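Local coordinates for protein 6-phospho-alpha-glucosidase (PDB 6VC6) that probably hydrolyses 6-phospho-alpha-glucosides to glucose 6-phosphate as a family 4 glycosidase, using NAD and a manganese ion, at residues A[71-85]-A[132-146]. Residues are numbered along the deposited sequence; the frame is centred on the assembly and turned at random.
Sequences PAEAYKDMDFIFMQM and QIRQYSPNAWILNYS. With NAD (nicotinamide-adenine-dinucleotide), chain G.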
ATOM      1  N   PRO A  71       8.199  -1.223  22.689  1.00 51.17           N
ATOM      2  CA  PRO A  71       7.260  -2.228  22.154  1.00 50.04           C
ATOM      3  C   PRO A  71       6.301  -2.780  23.194  1.00 52.12           C
ATOM      4  O   PRO A  71       5.147  -3.082  22.865  1.00 57.92           O
ATOM      5  CB  PRO A  71       8.194  -3.318  21.607  1.00 49.32           C
ATOM      6  CG  PRO A  71       9.505  -2.634  21.389  1.00 53.96           C
ATOM      7  CD  PRO A  71       9.603  -1.601  22.467  1.00 49.33           C
ATOM      8  N   ALA A  72       6.746  -2.924  24.444  1.00 53.78           N
ATOM      9  CA  ALA A  72       5.881  -3.478  25.482  1.00 51.98           C
ATOM     10  C   ALA A  72       4.684  -2.571  25.740  1.00 51.51           C
ATOM     11  O   ALA A  72       3.546  -3.042  25.851  1.00 53.78           O
ATOM     12  CB  ALA A  72       6.679  -3.700  26.767  1.00 54.53           C
ATOM     13  N   GLU A  73       4.924  -1.262  25.838  1.00 49.85           N
ATOM     14  CA  GLU A  73       3.827  -0.321  26.046  1.00 49.30           C
ATOM     15  C   GLU A  73       2.869  -0.304  24.863  1.00 48.65           C
ATOM     16  O   GLU A  73       1.670  -0.057  25.038  1.00 50.22           O
ATOM     17  CB  GLU A  73       4.376   1.085  26.285  1.00 52.48           C
ATOM     18  CG  GLU A  73       5.017   1.298  27.644  1.00 63.07           C
ATOM     19  CD  GLU A  73       5.421   2.743  27.867  1.00 69.72           C
ATOM     20  OE1 GLU A  73       5.114   3.587  26.999  1.00 64.28           O
ATOM     21  OE2 GLU A  73       6.047   3.034  28.908  1.00 75.98           O
ATOM     22  N   ALA A  74       3.373  -0.568  23.657  1.00 49.57           N
ATOM     23  CA  ALA A  74       2.559  -0.397  22.459  1.00 47.06           C
ATOM     24  C   ALA A  74       1.690  -1.615  22.170  1.00 42.74           C
ATOM     25  O   ALA A  74       0.515  -1.467  21.815  1.00 42.59           O
ATOM     26  CB  ALA A  74       3.457  -0.094  21.259  1.00 42.36           C
ATOM     27  N   TYR A  75       2.237  -2.818  22.322  1.00 40.89           N
ATOM     28  CA  TYR A  75       1.611  -4.025  21.797  1.00 44.64           C
ATOM     29  C   TYR A  75       0.867  -4.841  22.847  1.00 43.17           C
ATOM     30  O   TYR A  75       0.268  -5.864  22.499  1.00 45.83           O
ATOM     31  CB  TYR A  75       2.667  -4.906  21.121  1.00 42.68           C
ATOM     32  CG  TYR A  75       3.451  -4.199  20.037  1.00 42.82           C
ATOM     33  CD1 TYR A  75       2.856  -3.228  19.242  1.00 43.78           C
ATOM     34  CD2 TYR A  75       4.787  -4.504  19.809  1.00 37.73           C
ATOM     35  CE1 TYR A  75       3.569  -2.579  18.251  1.00 42.48           C
ATOM     36  CE2 TYR A  75       5.508  -3.861  18.820  1.00 41.99           C
ATOM     37  CZ  TYR A  75       4.894  -2.900  18.045  1.00 43.98           C
ATOM     38  OH  TYR A  75       5.607  -2.257  17.059  1.00 43.30           O
ATOM     39  N   LYS A  76       0.880  -4.428  24.109  1.00 43.71           N
ATOM     40  CA  LYS A  76       0.235  -5.209  25.157  1.00 48.79           C
ATOM     41  C   LYS A  76      -1.268  -4.958  25.161  1.00 46.50           C
ATOM     42  O   LYS A  76      -1.716  -3.807  25.188  1.00 44.70           O
ATOM     43  CB  LYS A  76       0.834  -4.872  26.522  1.00 44.13           C
ATOM     44  CG  LYS A  76       1.966  -5.796  26.937  1.00 54.16           C
ATOM     45  CD  LYS A  76       2.049  -5.931  28.448  1.00 56.78           C
ATOM     46  CE  LYS A  76       2.940  -4.859  29.048  1.00 65.52           C
ATOM     47  NZ  LYS A  76       4.381  -5.129  28.783  1.00 71.24           N
ATOM     48  N   ASP A  77      -2.043  -6.045  25.133  1.00 48.80           N
ATOM     49  CA  ASP A  77      -3.504  -6.000  25.212  1.00 50.59           C
ATOM     50  C   ASP A  77      -4.092  -5.115  24.110  1.00 52.68           C
ATOM     51  O   ASP A  77      -4.794  -4.133  24.364  1.00 51.06           O
ATOM     52  CB  ASP A  77      -3.960  -5.536  26.600  1.00 54.12           C
ATOM     53  CG  ASP A  77      -5.444  -5.752  26.830  1.00 71.65           C
ATOM     54  OD1 ASP A  77      -6.175  -4.752  26.984  1.00 77.58           O
ATOM     55  OD2 ASP A  77      -5.879  -6.922  26.857  1.00 76.35           O
HETATM   56  N   MSE A  78      -3.789  -5.482  22.870  1.00 47.62           N
HETATM   57  CA  MSE A  78      -4.280  -4.739  21.717  1.00 44.12           C
HETATM   58  C   MSE A  78      -5.261  -5.570  20.897  1.00 44.72           C
HETATM   59  O   MSE A  78      -5.097  -6.782  20.756  1.00 41.45           O
HETATM   60  CB  MSE A  78      -3.116  -4.284  20.836  1.00 49.34           C
HETATM   61  CG  MSE A  78      -2.298  -3.148  21.428  1.00 43.45           C
HETATM   62 SE   MSE A  78      -3.251  -1.447  21.409  1.00 57.18          SE
HETATM   63  CE  MSE A  78      -2.772  -0.811  23.189  1.00 52.57           C
ATOM     64  N   ASP A  79      -6.288  -4.909  20.367  1.00 40.60           N
ATOM     65  CA  ASP A  79      -7.242  -5.565  19.481  1.00 45.35           C
ATOM     66  C   ASP A  79      -6.874  -5.387  18.014  1.00 44.77           C
ATOM     67  O   ASP A  79      -7.076  -6.302  17.209  1.00 41.06           O
ATOM     68  CB  ASP A  79      -8.654  -5.026  19.727  1.00 45.12           C
ATOM     69  CG  ASP A  79      -9.157  -5.320  21.126  1.00 49.57           C
ATOM     70  OD1 ASP A  79      -9.214  -6.510  21.502  1.00 54.11           O
ATOM     71  OD2 ASP A  79      -9.497  -4.359  21.849  1.00 44.52           O
ATOM     72  N   PHE A  80      -6.331  -4.226  17.654  1.00 40.06           N
ATOM     73  CA  PHE A  80      -5.973  -3.926  16.277  1.00 42.39           C
ATOM     74  C   PHE A  80      -4.618  -3.237  16.240  1.00 40.72           C
ATOM     75  O   PHE A  80      -4.323  -2.383  17.081  1.00 42.26           O
ATOM     76  CB  PHE A  80      -7.022  -3.032  15.606  1.00 40.34           C
ATOM     77  CG  PHE A  80      -8.282  -3.753  15.228  1.00 43.65           C
ATOM     78  CD1 PHE A  80      -8.368  -4.443  14.030  1.00 39.43           C
ATOM     79  CD2 PHE A  80      -9.382  -3.740  16.069  1.00 41.68           C
ATOM     80  CE1 PHE A  80      -9.527  -5.107  13.678  1.00 39.57           C
ATOM     81  CE2 PHE A  80     -10.544  -4.403  15.722  1.00 43.80           C
ATOM     82  CZ  PHE A  80     -10.616  -5.086  14.525  1.00 41.01           C
ATOM     83  N   ILE A  81      -3.801  -3.612  15.259  1.00 40.54           N
ATOM     84  CA  ILE A  81      -2.514  -2.975  15.007  1.00 38.21           C
ATOM     85  C   ILE A  81      -2.547  -2.411  13.594  1.00 37.80           C
ATOM     86  O   ILE A  81      -2.660  -3.168  12.621  1.00 40.58           O
ATOM     87  CB  ILE A  81      -1.341  -3.953  15.178  1.00 41.22           C
ATOM     88  CG1 ILE A  81      -1.401  -4.634  16.547  1.00 42.04           C
ATOM     89  CG2 ILE A  81      -0.018  -3.228  14.999  1.00 45.06           C
ATOM     90  CD1 ILE A  81      -1.175  -3.693  17.708  1.00 46.15           C
ATOM     91  N   PHE A  82      -2.457  -1.087  13.483  1.00 36.07           N
ATOM     92  CA  PHE A  82      -2.401  -0.403  12.194  1.00 34.88           C
ATOM     93  C   PHE A  82      -0.932  -0.161  11.860  1.00 41.54           C
ATOM     94  O   PHE A  82      -0.260   0.626  12.532  1.00 40.41           O
ATOM     95  CB  PHE A  82      -3.176   0.914  12.230  1.00 38.39           C
ATOM     96  CG  PHE A  82      -4.672   0.753  12.330  1.00 40.55           C
ATOM     97  CD1 PHE A  82      -5.258  -0.500  12.418  1.00 40.70           C
ATOM     98  CD2 PHE A  82      -5.494   1.870  12.334  1.00 44.79           C
ATOM     99  CE1 PHE A  82      -6.632  -0.636  12.513  1.00 42.72           C
ATOM    100  CE2 PHE A  82      -6.868   1.741  12.426  1.00 40.59           C
ATOM    101  CZ  PHE A  82      -7.437   0.485  12.516  1.00 40.61           C
HETATM  102  N   MSE A  83      -0.437  -0.831  10.826  1.00 35.89           N
HETATM  103  CA  MSE A  83       0.972  -0.716  10.459  1.00 43.17           C
HETATM  104  C   MSE A  83       1.172   0.150   9.218  1.00 39.89           C
HETATM  105  O   MSE A  83       0.633  -0.146   8.152  1.00 40.06           O
HETATM  106  CB  MSE A  83       1.577  -2.103  10.231  1.00 37.99           C
HETATM  107  CG  MSE A  83       1.172  -3.134  11.270  1.00 41.71           C
HETATM  108 SE   MSE A  83       2.442  -4.608  11.398  0.70 48.42          SE
HETATM  109  CE  MSE A  83       3.913  -3.661  12.249  1.00 48.57           C
ATOM    110  N   GLN A  84       1.951   1.218   9.362  1.00 40.47           N
ATOM    111  CA  GLN A  84       2.262   2.119   8.255  1.00 42.27           C
ATOM    112  C   GLN A  84       3.701   2.617   8.375  1.00 41.87           C
ATOM    113  O   GLN A  84       3.987   3.810   8.271  1.00 35.99           O
ATOM    114  CB  GLN A  84       1.272   3.282   8.196  1.00 41.82           C
ATOM    115  CG  GLN A  84       1.152   4.092   9.480  1.00 43.48           C
ATOM    116  CD  GLN A  84       0.298   5.332   9.300  1.00 46.05           C
ATOM    117  OE1 GLN A  84       0.241   6.197  10.176  1.00 46.41           O
ATOM    118  NE2 GLN A  84      -0.373   5.425   8.157  1.00 42.43           N
HETATM  119  N   MSE A  85       4.624   1.686   8.566  1.00 41.49           N
HETATM  120  CA  MSE A  85       6.041   1.992   8.618  1.00 41.44           C
HETATM  121  C   MSE A  85       6.612   2.196   7.240  1.00 43.00           C
HETATM  122  O   MSE A  85       6.030   1.699   6.288  1.00 40.16           O
HETATM  123  CB  MSE A  85       6.825   0.879   9.313  1.00 38.87           C
HETATM  124  CG  MSE A  85       6.984  -0.386   8.469  1.00 44.72           C
HETATM  125 SE   MSE A  85       8.390  -1.632   9.043  1.00 54.01          SE
HETATM  126  CE  MSE A  85       7.785  -1.835  10.876  1.00 55.27           C
ATOM    127  N   GLN A 132       7.721  -9.092  17.452  1.00 41.06           N
ATOM    128  CA  GLN A 132       7.550  -8.348  18.685  1.00 41.62           C
ATOM    129  C   GLN A 132       6.091  -8.261  19.087  1.00 44.48           C
ATOM    130  O   GLN A 132       5.757  -8.457  20.245  1.00 44.54           O
ATOM    131  CB  GLN A 132       8.130  -6.948  18.559  1.00 45.60           C
ATOM    132  CG  GLN A 132       9.641  -6.900  18.549  1.00 46.34           C
ATOM    133  CD  GLN A 132      10.171  -5.484  18.511  1.00 50.54           C
ATOM    134  OE1 GLN A 132       9.447  -4.551  18.211  1.00 50.82           O
ATOM    135  NE2 GLN A 132      11.438  -5.323  18.826  1.00 48.70           N
ATOM    136  N   ILE A 133       5.226  -7.994  18.117  1.00 39.63           N
ATOM    137  CA  ILE A 133       3.804  -7.842  18.373  1.00 40.58           C
ATOM    138  C   ILE A 133       3.214  -9.137  18.905  1.00 42.60           C
ATOM    139  O   ILE A 133       2.441  -9.128  19.839  1.00 39.67           O
ATOM    140  CB  ILE A 133       3.051  -7.449  17.084  1.00 42.30           C
ATOM    141  CG1 ILE A 133       3.498  -6.073  16.591  1.00 41.37           C
ATOM    142  CG2 ILE A 133       1.548  -7.469  17.297  1.00 39.17           C
ATOM    143  CD1 ILE A 133       3.124  -5.790  15.158  1.00 38.23           C
ATOM    144  N   ARG A 134       3.607 -10.246  18.299  1.00 37.84           N
ATOM    145  CA  ARG A 134       3.105 -11.556  18.667  1.00 35.58           C
ATOM    146  C   ARG A 134       3.579 -11.983  20.050  1.00 41.91           C
ATOM    147  O   ARG A 134       2.995 -12.855  20.673  1.00 39.10           O
ATOM    148  CB  ARG A 134       3.433 -12.591  17.597  1.00 32.33           C
ATOM    149  CG  ARG A 134       2.619 -12.427  16.325  1.00 38.48           C
ATOM    150  CD  ARG A 134       1.180 -12.053  16.617  1.00 34.59           C
ATOM    151  NE  ARG A 134       0.345 -12.122  15.432  1.00 39.97           N
ATOM    152  CZ  ARG A 134      -0.788 -11.453  15.272  1.00 38.75           C
ATOM    153  NH1 ARG A 134      -1.477 -11.578  14.160  1.00 36.64           N
ATOM    154  NH2 ARG A 134      -1.235 -10.660  16.222  1.00 37.53           N
ATOM    155  N   GLN A 135       4.671 -11.380  20.495  1.00 40.83           N
ATOM    156  CA  GLN A 135       5.184 -11.571  21.842  1.00 44.03           C
ATOM    157  C   GLN A 135       4.203 -11.078  22.913  1.00 46.50           C
ATOM    158  O   GLN A 135       4.133 -11.639  23.994  1.00 45.58           O
ATOM    159  CB  GLN A 135       6.547 -10.900  22.006  1.00 47.43           C
ATOM    160  CG  GLN A 135       7.724 -11.841  21.820  1.00 58.06           C
ATOM    161  CD  GLN A 135       9.031 -11.120  21.526  1.00 72.25           C
ATOM    162  OE1 GLN A 135       9.318 -10.067  22.090  1.00 72.17           O
ATOM    163  NE2 GLN A 135       9.835 -11.698  20.647  1.00 77.16           N
ATOM    164  N   TYR A 136       3.507  -9.985  22.634  1.00 43.81           N
ATOM    165  CA  TYR A 136       2.548  -9.427  23.578  1.00 42.57           C
ATOM    166  C   TYR A 136       1.061  -9.692  23.314  1.00 49.20           C
ATOM    167  O   TYR A 136       0.319 -10.007  24.230  1.00 47.13           O
ATOM    168  CB  TYR A 136       2.797  -7.935  23.730  1.00 47.57           C
ATOM    169  CG  TYR A 136       4.223  -7.633  24.075  1.00 45.29           C
ATOM    170  CD1 TYR A 136       4.656  -7.670  25.382  1.00 47.54           C
ATOM    171  CD2 TYR A 136       5.139  -7.332  23.094  1.00 43.69           C
ATOM    172  CE1 TYR A 136       5.966  -7.402  25.703  1.00 51.51           C
ATOM    173  CE2 TYR A 136       6.449  -7.062  23.403  1.00 46.77           C
ATOM    174  CZ  TYR A 136       6.857  -7.098  24.710  1.00 49.26           C
ATOM    175  OH  TYR A 136       8.159  -6.832  25.021  1.00 57.05           O
ATOM    176  N   SER A 137       0.630  -9.554  22.069  1.00 46.32           N
ATOM    177  CA  SER A 137      -0.770  -9.744  21.715  1.00 40.65           C
ATOM    178  C   SER A 137      -0.914 -10.692  20.531  1.00 42.27           C
ATOM    179  O   SER A 137      -1.087 -10.268  19.399  1.00 40.47           O
ATOM    180  CB  SER A 137      -1.454  -8.410  21.432  1.00 40.55           C
ATOM    181  OG  SER A 137      -1.534  -7.621  22.599  1.00 41.32           O
ATOM    182  N   PRO A 138      -0.843 -12.053  20.859  1.00 44.17           N
ATOM    183  CA  PRO A 138      -0.862 -12.944  19.686  1.00 39.83           C
ATOM    184  C   PRO A 138      -2.124 -12.886  18.830  1.00 46.31           C
ATOM    185  O   PRO A 138      -2.051 -13.191  17.653  1.00 41.72           O
ATOM    186  CB  PRO A 138      -0.677 -14.343  20.280  1.00 44.75           C
ATOM    187  CG  PRO A 138      -1.250 -14.260  21.625  1.00 46.55           C
ATOM    188  CD  PRO A 138      -0.712 -12.966  22.101  1.00 42.53           C
ATOM    189  N   ASN A 139      -3.263 -12.569  19.422  1.00 42.62           N
ATOM    190  CA  ASN A 139      -4.522 -12.583  18.694  1.00 46.36           C
ATOM    191  C   ASN A 139      -5.005 -11.249  18.116  1.00 47.19           C
ATOM    192  O   ASN A 139      -6.117 -11.160  17.623  1.00 44.33           O
ATOM    193  CB  ASN A 139      -5.604 -13.253  19.534  1.00 48.95           C
ATOM    194  CG  ASN A 139      -5.112 -14.525  20.193  1.00 57.25           C
ATOM    195  OD1 ASN A 139      -4.701 -15.466  19.517  1.00 52.05           O
ATOM    196  ND2 ASN A 139      -5.129 -14.551  21.520  1.00 55.53           N
ATOM    197  N   ALA A 140      -4.183 -10.212  18.186  1.00 41.75           N
ATOM    198  CA  ALA A 140      -4.580  -8.922  17.641  1.00 41.23           C
ATOM    199  C   ALA A 140      -4.631  -8.990  16.120  1.00 40.58           C
ATOM    200  O   ALA A 140      -3.816  -9.666  15.485  1.00 38.70           O
ATOM    201  CB  ALA A 140      -3.607  -7.831  18.085  1.00 41.55           C
ATOM    202  N   TRP A 141      -5.602  -8.295  15.536  1.00 41.11           N
ATOM    203  CA  TRP A 141      -5.703  -8.206  14.085  1.00 41.12           C
ATOM    204  C   TRP A 141      -4.694  -7.185  13.575  1.00 37.46           C
ATOM    205  O   TRP A 141      -4.719  -6.019  13.987  1.00 40.61           O
ATOM    206  CB  TRP A 141      -7.120  -7.824  13.665  1.00 39.69           C
ATOM    207  CG  TRP A 141      -7.939  -8.987  13.194  1.00 46.09           C
ATOM    208  CD1 TRP A 141      -8.953  -9.601  13.869  1.00 40.57           C
ATOM    209  CD2 TRP A 141      -7.810  -9.680  11.946  1.00 40.45           C
ATOM    210  NE1 TRP A 141      -9.465 -10.632  13.119  1.00 43.21           N
ATOM    211  CE2 TRP A 141      -8.781 -10.702  11.934  1.00 43.14           C
ATOM    212  CE3 TRP A 141      -6.969  -9.536  10.838  1.00 35.87           C
ATOM    213  CZ2 TRP A 141      -8.934 -11.574  10.858  1.00 44.51           C
ATOM    214  CZ3 TRP A 141      -7.123 -10.403   9.770  1.00 42.94           C
ATOM    215  CH2 TRP A 141      -8.097 -11.408   9.788  1.00 43.12           C
ATOM    216  N   ILE A 142      -3.808  -7.619  12.687  1.00 39.62           N
ATOM    217  CA  ILE A 142      -2.757  -6.770  12.143  1.00 36.02           C
ATOM    218  C   ILE A 142      -3.181  -6.334  10.747  1.00 35.89           C
ATOM    219  O   ILE A 142      -3.224  -7.147   9.816  1.00 38.20           O
ATOM    220  CB  ILE A 142      -1.403  -7.491  12.122  1.00 38.43           C
ATOM    221  CG1 ILE A 142      -0.889  -7.692  13.549  1.00 38.76           C
ATOM    222  CG2 ILE A 142      -0.397  -6.713  11.294  1.00 37.79           C
ATOM    223  CD1 ILE A 142       0.351  -8.552  13.639  1.00 38.23           C
ATOM    224  N   LEU A 143      -3.508  -5.053  10.603  1.00 33.66           N
ATOM    225  CA  LEU A 143      -3.850  -4.459   9.316  1.00 33.98           C
ATOM    226  C   LEU A 143      -2.652  -3.653   8.832  1.00 37.76           C
ATOM    227  O   LEU A 143      -2.233  -2.699   9.497  1.00 35.94           O
ATOM    228  CB  LEU A 143      -5.090  -3.571   9.434  1.00 32.93           C
ATOM    229  CG  LEU A 143      -6.294  -4.174  10.164  1.00 42.26           C
ATOM    230  CD1 LEU A 143      -7.498  -3.252  10.068  1.00 38.04           C
ATOM    231  CD2 LEU A 143      -6.626  -5.552   9.611  1.00 38.18           C
ATOM    232  N   ASN A 144      -2.104  -4.032   7.682  1.00 36.47           N
ATOM    233  CA  ASN A 144      -0.826  -3.508   7.217  1.00 35.57           C
ATOM    234  C   ASN A 144      -1.013  -2.677   5.954  1.00 39.82           C
ATOM    235  O   ASN A 144      -1.544  -3.171   4.952  1.00 34.99           O
ATOM    236  CB  ASN A 144       0.164  -4.643   6.958  1.00 32.64           C
ATOM    237  CG  ASN A 144       1.483  -4.144   6.412  1.00 42.08           C
ATOM    238  OD1 ASN A 144       2.142  -3.307   7.027  1.00 38.59           O
ATOM    239  ND2 ASN A 144       1.875  -4.652   5.249  1.00 38.85           N
ATOM    240  N   TYR A 145      -0.510  -1.465   5.957  1.00 39.01           N
ATOM    241  CA  TYR A 145      -0.467  -0.641   4.781  1.00 37.62           C
ATOM    242  C   TYR A 145       0.963  -0.623   4.245  1.00 40.21           C
ATOM    243  O   TYR A 145       1.190  -0.251   3.116  1.00 41.85           O
ATOM    244  CB  TYR A 145      -0.839   0.775   5.168  1.00 43.40           C
ATOM    245  CG  TYR A 145      -2.168   1.287   4.700  1.00 45.69           C
ATOM    246  CD1 TYR A 145      -2.837   2.236   5.424  1.00 48.23           C
ATOM    247  CD2 TYR A 145      -2.728   0.857   3.530  1.00 46.28           C
ATOM    248  CE1 TYR A 145      -4.036   2.742   5.003  1.00 59.97           C
ATOM    249  CE2 TYR A 145      -3.932   1.350   3.101  1.00 63.83           C
ATOM    250  CZ  TYR A 145      -4.578   2.296   3.846  1.00 75.41           C
ATOM    251  OH  TYR A 145      -5.770   2.796   3.437  1.00 86.17           O
ATOM    252  N   SER A 146       1.923  -1.034   5.066  1.00 40.02           N
ATOM    253  CA  SER A 146       3.333  -0.821   4.763  1.00 33.58           C
ATOM    254  C   SER A 146       3.763  -1.481   3.462  1.00 40.86           C
ATOM    255  O   SER A 146       3.517  -2.652   3.241  1.00 33.82           O
ATOM    256  CB  SER A 146       4.208  -1.345   5.906  1.00 39.95           C
ATOM    257  OG  SER A 146       3.720  -0.960   7.173  1.00 41.14           O
TER
HETATM  258  PA  NAD G 503       7.043   8.337   6.405  1.00 40.71           P
HETATM  259  O1A NAD G 503       6.432   9.714   6.499  1.00 40.30           O
HETATM  260  O2A NAD G 503       8.541   8.183   6.296  1.00 43.12           O
HETATM  261  O5B NAD G 503       6.544   7.471   7.664  1.00 43.04           O
HETATM  262  C5B NAD G 503       7.206   6.261   8.018  1.00 41.79           C
HETATM  263  C4B NAD G 503       7.290   6.154   9.532  1.00 40.45           C
HETATM  264  O4B NAD G 503       7.541   4.799   9.911  1.00 41.15           O
HETATM  265  C3B NAD G 503       8.438   6.996  10.064  1.00 40.41           C
HETATM  266  O3B NAD G 503       7.962   7.844  11.112  1.00 40.36           O
HETATM  267  C2B NAD G 503       9.431   6.004  10.628  1.00 39.24           C
HETATM  268  O2B NAD G 503      10.009   6.499  11.838  1.00 43.08           O
HETATM  269  C1B NAD G 503       8.581   4.772  10.888  1.00 38.24           C
HETATM  270  N9A NAD G 503       9.377   3.524  10.801  1.00 37.31           N
HETATM  271  C8A NAD G 503      10.313   3.221   9.881  1.00 43.58           C
HETATM  272  N7A NAD G 503      10.844   1.992  10.116  1.00 42.42           N
HETATM  273  C5A NAD G 503      10.242   1.493  11.212  1.00 39.88           C
HETATM  274  C6A NAD G 503      10.324   0.247  12.010  1.00 40.55           C
HETATM  275  N6A NAD G 503      11.183  -0.747  11.674  1.00 40.85           N
HETATM  276  N1A NAD G 503       9.514   0.133  13.086  1.00 42.71           N
HETATM  277  C2A NAD G 503       8.654   1.110  13.434  1.00 42.51           C
HETATM  278  N3A NAD G 503       8.529   2.264  12.758  1.00 43.05           N
HETATM  279  C4A NAD G 503       9.282   2.510  11.661  1.00 38.87           C
HETATM  280  O3  NAD G 503       6.365   7.539   5.182  1.00 40.65           O
HETATM  281  PN  NAD G 503       4.915   7.914   4.598  1.00 40.40           P
HETATM  282  O1N NAD G 503       5.104   8.648   3.292  1.00 36.68           O
HETATM  283  O2N NAD G 503       4.062   8.506   5.695  1.00 35.23           O
HETATM  284  O5D NAD G 503       4.367   6.440   4.270  1.00 37.98           O
HETATM  285  C5D NAD G 503       3.854   5.616   5.315  1.00 37.33           C
HETATM  286  C4D NAD G 503       3.726   4.196   4.785  1.00 40.68           C
HETATM  287  O4D NAD G 503       2.399   3.972   4.302  1.00 39.64           O
HETATM  288  C3D NAD G 503       4.671   3.976   3.613  1.00 39.39           C
HETATM  289  O3D NAD G 503       5.361   2.738   3.798  1.00 39.87           O
HETATM  290  C2D NAD G 503       3.766   3.849   2.410  1.00 36.49           C
HETATM  291  O2D NAD G 503       4.303   2.935   1.452  1.00 38.34           O
HETATM  292  C1D NAD G 503       2.493   3.316   3.038  1.00 39.43           C
HETATM  293  N1N NAD G 503       1.317   3.543   2.202  1.00 38.32           N
HETATM  294  C2N NAD G 503       0.723   2.463   1.692  1.00 39.57           C
HETATM  295  C3N NAD G 503      -0.398   2.575   0.890  1.00 42.64           C
HETATM  296  C7N NAD G 503      -1.023   1.328   0.340  1.00 41.80           C
HETATM  297  O7N NAD G 503      -1.853   1.414  -0.549  1.00 39.00           O
HETATM  298  N7N NAD G 503      -0.640   0.153   0.838  1.00 37.90           N
HETATM  299  C4N NAD G 503      -0.918   3.835   0.623  1.00 42.72           C
HETATM  300  C5N NAD G 503      -0.280   4.947   1.162  1.00 41.64           C
HETATM  301  C6N NAD G 503       0.845   4.774   1.964  1.00 38.14           C
HETATM  302  O   HOH W   1       7.913  -3.296  16.346  1.00 38.14           O
HETATM  303  O   HOH W   2      -1.690  -9.034  25.949  1.00 59.64           O
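Strands 80-83 and 141-144 run parallel, pairing Phe80 with Trp141 through Met83 with Asn144. Their axes approach to 4.7 Å at 17°. The ladder starts with Trp141 N to Asp79 O and ends with Tyr145 N to Met83 O. Helix 71-75 and the C-terminal part of helix 113-136 precede the strands; the axes of these short pieces are 65° apart.

Between the helices, Ile133 CG1 sits over the centre of one face of the Tyr75 ring, 3.6 Å from its centroid. Water 1 links Tyr75 OH to Gln132 OE1. The Tyr136 ring lies with one face on Ala72 CA, 4.0 Å from the ring centroid, and Lys76 CG touches Tyr136 CD1 at 3.6 Å. An alanine in place of Tyr136 would probably leave Ala72 and the Lys76 chain without this aromatic cover. Ser137 OG gives a hydrogen bond to Tyr75 O (2.5 Å), in the carbonyl plane, and accepts one from Met78 N.

On one sheet face, Met83 and Ile133 meet tip to tip, Met83 CE to Ile133 CD1 at 3.7 Å. The bend at chi3 (71°) of Met83, a selenomethionine, turns CE off the line of its chain. On the other, the Phe80 and Trp141 rings are near parallel but slid apart.

Beyond the strands, NAD O3D donates to Met85 O, and NAD N7N to Tyr145 O. These are adjacent parallel strands of a Rossmann-type fold, with the dinucleotide bound at their C-terminal ends.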